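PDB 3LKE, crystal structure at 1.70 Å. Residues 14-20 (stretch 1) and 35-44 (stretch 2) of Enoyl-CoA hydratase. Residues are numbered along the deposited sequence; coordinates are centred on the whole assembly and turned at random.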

# COMPACT_ATOMS: atom_id res chain seq x y z
N ALA A 14 -29.14 -10.80 -7.76
CA ALA A 14 -28.31 -10.45 -6.60
C ALA A 14 -28.75 -11.25 -5.38
O ALA A 14 -29.94 -11.33 -5.08
N LEU A 15 -27.79 -11.85 -4.67
CA LEU A 15 -28.08 -12.59 -3.45
C LEU A 15 -27.96 -11.69 -2.23
O LEU A 15 -26.92 -11.06 -2.00
N TYR A 16 -29.04 -11.63 -1.45
CA TYR A 16 -29.07 -10.86 -0.21
C TYR A 16 -28.93 -11.79 0.98
O TYR A 16 -29.74 -12.70 1.17
N ILE A 17 -27.87 -11.57 1.77
CA ILE A 17 -27.61 -12.36 2.96
C ILE A 17 -27.90 -11.47 4.16
O ILE A 17 -27.25 -10.44 4.35
N THR A 18 -28.90 -11.86 4.96
CA THR A 18 -29.38 -11.02 6.05
C THR A 18 -29.15 -11.64 7.41
O THR A 18 -29.60 -12.77 7.69
N LEU A 19 -28.44 -10.92 8.27
CA LEU A 19 -28.20 -11.38 9.63
C LEU A 19 -29.44 -11.10 10.47
O LEU A 19 -29.96 -9.99 10.46
N ASP A 20 -29.88 -12.12 11.20
CA ASP A 20 -31.11 -12.03 11.97
C ASP A 20 -30.96 -12.85 13.26
O ASP A 20 -31.44 -13.97 13.36
N SER A 35 -24.22 -20.87 9.63
CA SER A 35 -25.29 -20.53 8.70
C SER A 35 -24.81 -19.48 7.72
O SER A 35 -25.16 -19.50 6.53
N LEU A 36 -24.00 -18.55 8.22
CA LEU A 36 -23.44 -17.52 7.37
C LEU A 36 -22.53 -18.13 6.31
O LEU A 36 -22.64 -17.80 5.13
N LEU A 37 -21.66 -19.04 6.73
CA LEU A 37 -20.74 -19.69 5.79
C LEU A 37 -21.53 -20.39 4.68
O LEU A 37 -21.21 -20.26 3.49
N GLU A 38 -22.57 -21.11 5.09
CA GLU A 38 -23.41 -21.85 4.16
C GLU A 38 -24.05 -20.93 3.12
O GLU A 38 -24.13 -21.26 1.94
N ALA A 39 -24.49 -19.76 3.57
CA ALA A 39 -25.11 -18.78 2.70
C ALA A 39 -24.08 -18.19 1.73
O ALA A 39 -24.36 -18.01 0.54
N ILE A 40 -22.89 -17.90 2.24
CA ILE A 40 -21.83 -17.33 1.41
C ILE A 40 -21.43 -18.28 0.29
O ILE A 40 -21.30 -17.88 -0.87
N ARG A 41 -21.22 -19.54 0.65
CA ARG A 41 -20.84 -20.57 -0.32
C ARG A 41 -21.92 -20.77 -1.38
O ARG A 41 -21.61 -20.89 -2.57
N ALA A 42 -23.17 -20.81 -0.95
CA ALA A 42 -24.29 -20.98 -1.87
C ALA A 42 -24.33 -19.84 -2.89
O ALA A 42 -24.60 -20.06 -4.07
N GLY A 43 -24.06 -18.62 -2.43
CA GLY A 43 -24.00 -17.47 -3.31
C GLY A 43 -22.84 -17.55 -4.29
O GLY A 43 -22.98 -17.20 -5.46
N ASN A 44 -21.68 -17.99 -3.79
CA ASN A 44 -20.49 -18.15 -4.63
C ASN A 44 -20.66 -19.21 -5.70
O ASN A 44 -20.04 -19.15 -6.75

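Ile17 forms the apolar centre of the contact between the strand and the helix, which run nearly antiparallel (175°) with their axes 9.5 Å apart at closest approach. Its CA-to-CB bond points toward the helix, and in the m,t rotamer the side chain reaches three helical residues. Ile17 CG2 lies 3.9 Å from Leu36 CD1, while Ile17 CD1 sits 4.0 Å from Ala39 CB and 4.1 Å from Ile40 CG1. The same methyl also rests against the helix backbone, with Ile17 CD1 3.9 Å from Ala39 C. Ala39 points toward the strand, and Ile17 CD1 touches both its CB and its carbonyl carbon. Ile40 (m,t) is directed away at its CA-to-CB bond and contributes less.

Toward the C-terminal end of the strand, Leu19 (m,t) and Leu36 (t,p) both leave their backbones sideways, but their ends turn inward and meet loosely, Leu19 CD2 to Leu36 CD1 at 4.3 Å. Leu36 CD1 thus touches both Ile17 and Leu19, residues on the same side of the strand.

In the other direction along the strand, Leu15 points toward the helix with chi1 t and chi2 between wells at -127°. Leu15 CD1 packs 3.7 Å from Gly43 CA and 3.9 Å from Ala39 O, against backbone rather than side chains. Gly43 makes this possible: an ideal CB there would point toward the strand and lie 2.8 Å from Leu15 CD1, a clash.

No hydrogen bond crosses the interface. Ala39 O instead accepts Gly43 N within the helix (3.0 Å between Ala39 O and Gly43 N). The polar side chains of Thr18, Arg41 and Asn44 start away from the contact, and all three hydrogen-bond elsewhere in the structure.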

# COMPACT_ATOMS: atom_id res chain seq x y z
CB ALA A 14 -28.37 -8.95 -6.32
CB LEU A 15 -27.12 -13.77 -3.30
CG LEU A 15 -27.42 -14.96 -2.37
CD1 LEU A 15 -26.28 -15.24 -1.39
CD2 LEU A 15 -28.76 -14.85 -1.64
CB TYR A 16 -30.38 -10.06 -0.11
CG TYR A 16 -30.49 -8.96 -1.14
CD1 TYR A 16 -30.92 -9.24 -2.43
CD2 TYR A 16 -30.13 -7.66 -0.83
CE1 TYR A 16 -31.01 -8.24 -3.39
CE2 TYR A 16 -30.23 -6.65 -1.78
CZ TYR A 16 -30.68 -6.95 -3.06
OH TYR A 16 -30.76 -5.96 -4.00
CB ILE A 17 -26.13 -12.86 3.02
CG1 ILE A 17 -25.84 -13.77 1.82
CG2 ILE A 17 -25.86 -13.59 4.32
CD1 ILE A 17 -24.40 -14.33 1.79
CB THR A 18 -30.90 -10.73 5.89
OG1 THR A 18 -31.13 -10.16 4.59
CG2 THR A 18 -31.38 -9.75 6.96
CB LEU A 19 -27.00 -10.66 10.25
CG LEU A 19 -25.70 -10.67 9.44
CD1 LEU A 19 -24.63 -9.92 10.19
CD2 LEU A 19 -25.26 -12.09 9.14
CB ASP A 20 -32.27 -12.56 11.12
CG ASP A 20 -33.63 -12.28 11.75
OD1 ASP A 20 -33.67 -11.65 12.82
OD2 ASP A 20 -34.65 -12.71 11.17
CB SER A 35 -26.51 -20.03 9.48
OG SER A 35 -27.02 -21.06 10.31
CB LEU A 36 -22.68 -16.51 8.23
CG LEU A 36 -21.96 -15.41 7.46
CD1 LEU A 36 -22.92 -14.60 6.60
CD2 LEU A 36 -21.22 -14.52 8.44
CB LEU A 37 -19.87 -20.71 6.53
CG LEU A 37 -18.86 -21.48 5.70
CD1 LEU A 37 -17.93 -20.53 4.92
CD2 LEU A 37 -18.05 -22.39 6.61
CB GLU A 38 -24.48 -22.61 4.95
CG GLU A 38 -25.41 -23.49 4.14
CD GLU A 38 -26.49 -24.12 5.00
OE1 GLU A 38 -27.49 -24.63 4.43
OE2 GLU A 38 -26.36 -24.11 6.25
CB ALA A 39 -25.75 -17.66 3.53
CB ILE A 40 -20.58 -17.00 2.26
CG1 ILE A 40 -20.87 -15.82 3.20
CG2 ILE A 40 -19.39 -16.68 1.36
CD1 ILE A 40 -19.87 -15.66 4.33
CB ARG A 41 -20.56 -21.89 0.40
CG ARG A 41 -19.24 -21.89 1.17
CD ARG A 41 -19.08 -23.13 2.04
NE ARG A 41 -17.72 -23.22 2.54
CZ ARG A 41 -17.34 -23.96 3.57
NH1 ARG A 41 -18.22 -24.69 4.24
NH2 ARG A 41 -16.06 -23.96 3.95
CB ALA A 42 -25.60 -21.07 -1.11
CB ASN A 44 -19.26 -18.48 -3.76
CG ASN A 44 -18.76 -17.28 -2.98
OD1 ASN A 44 -19.10 -16.15 -3.30
ND2 ASN A 44 -17.96 -17.53 -1.95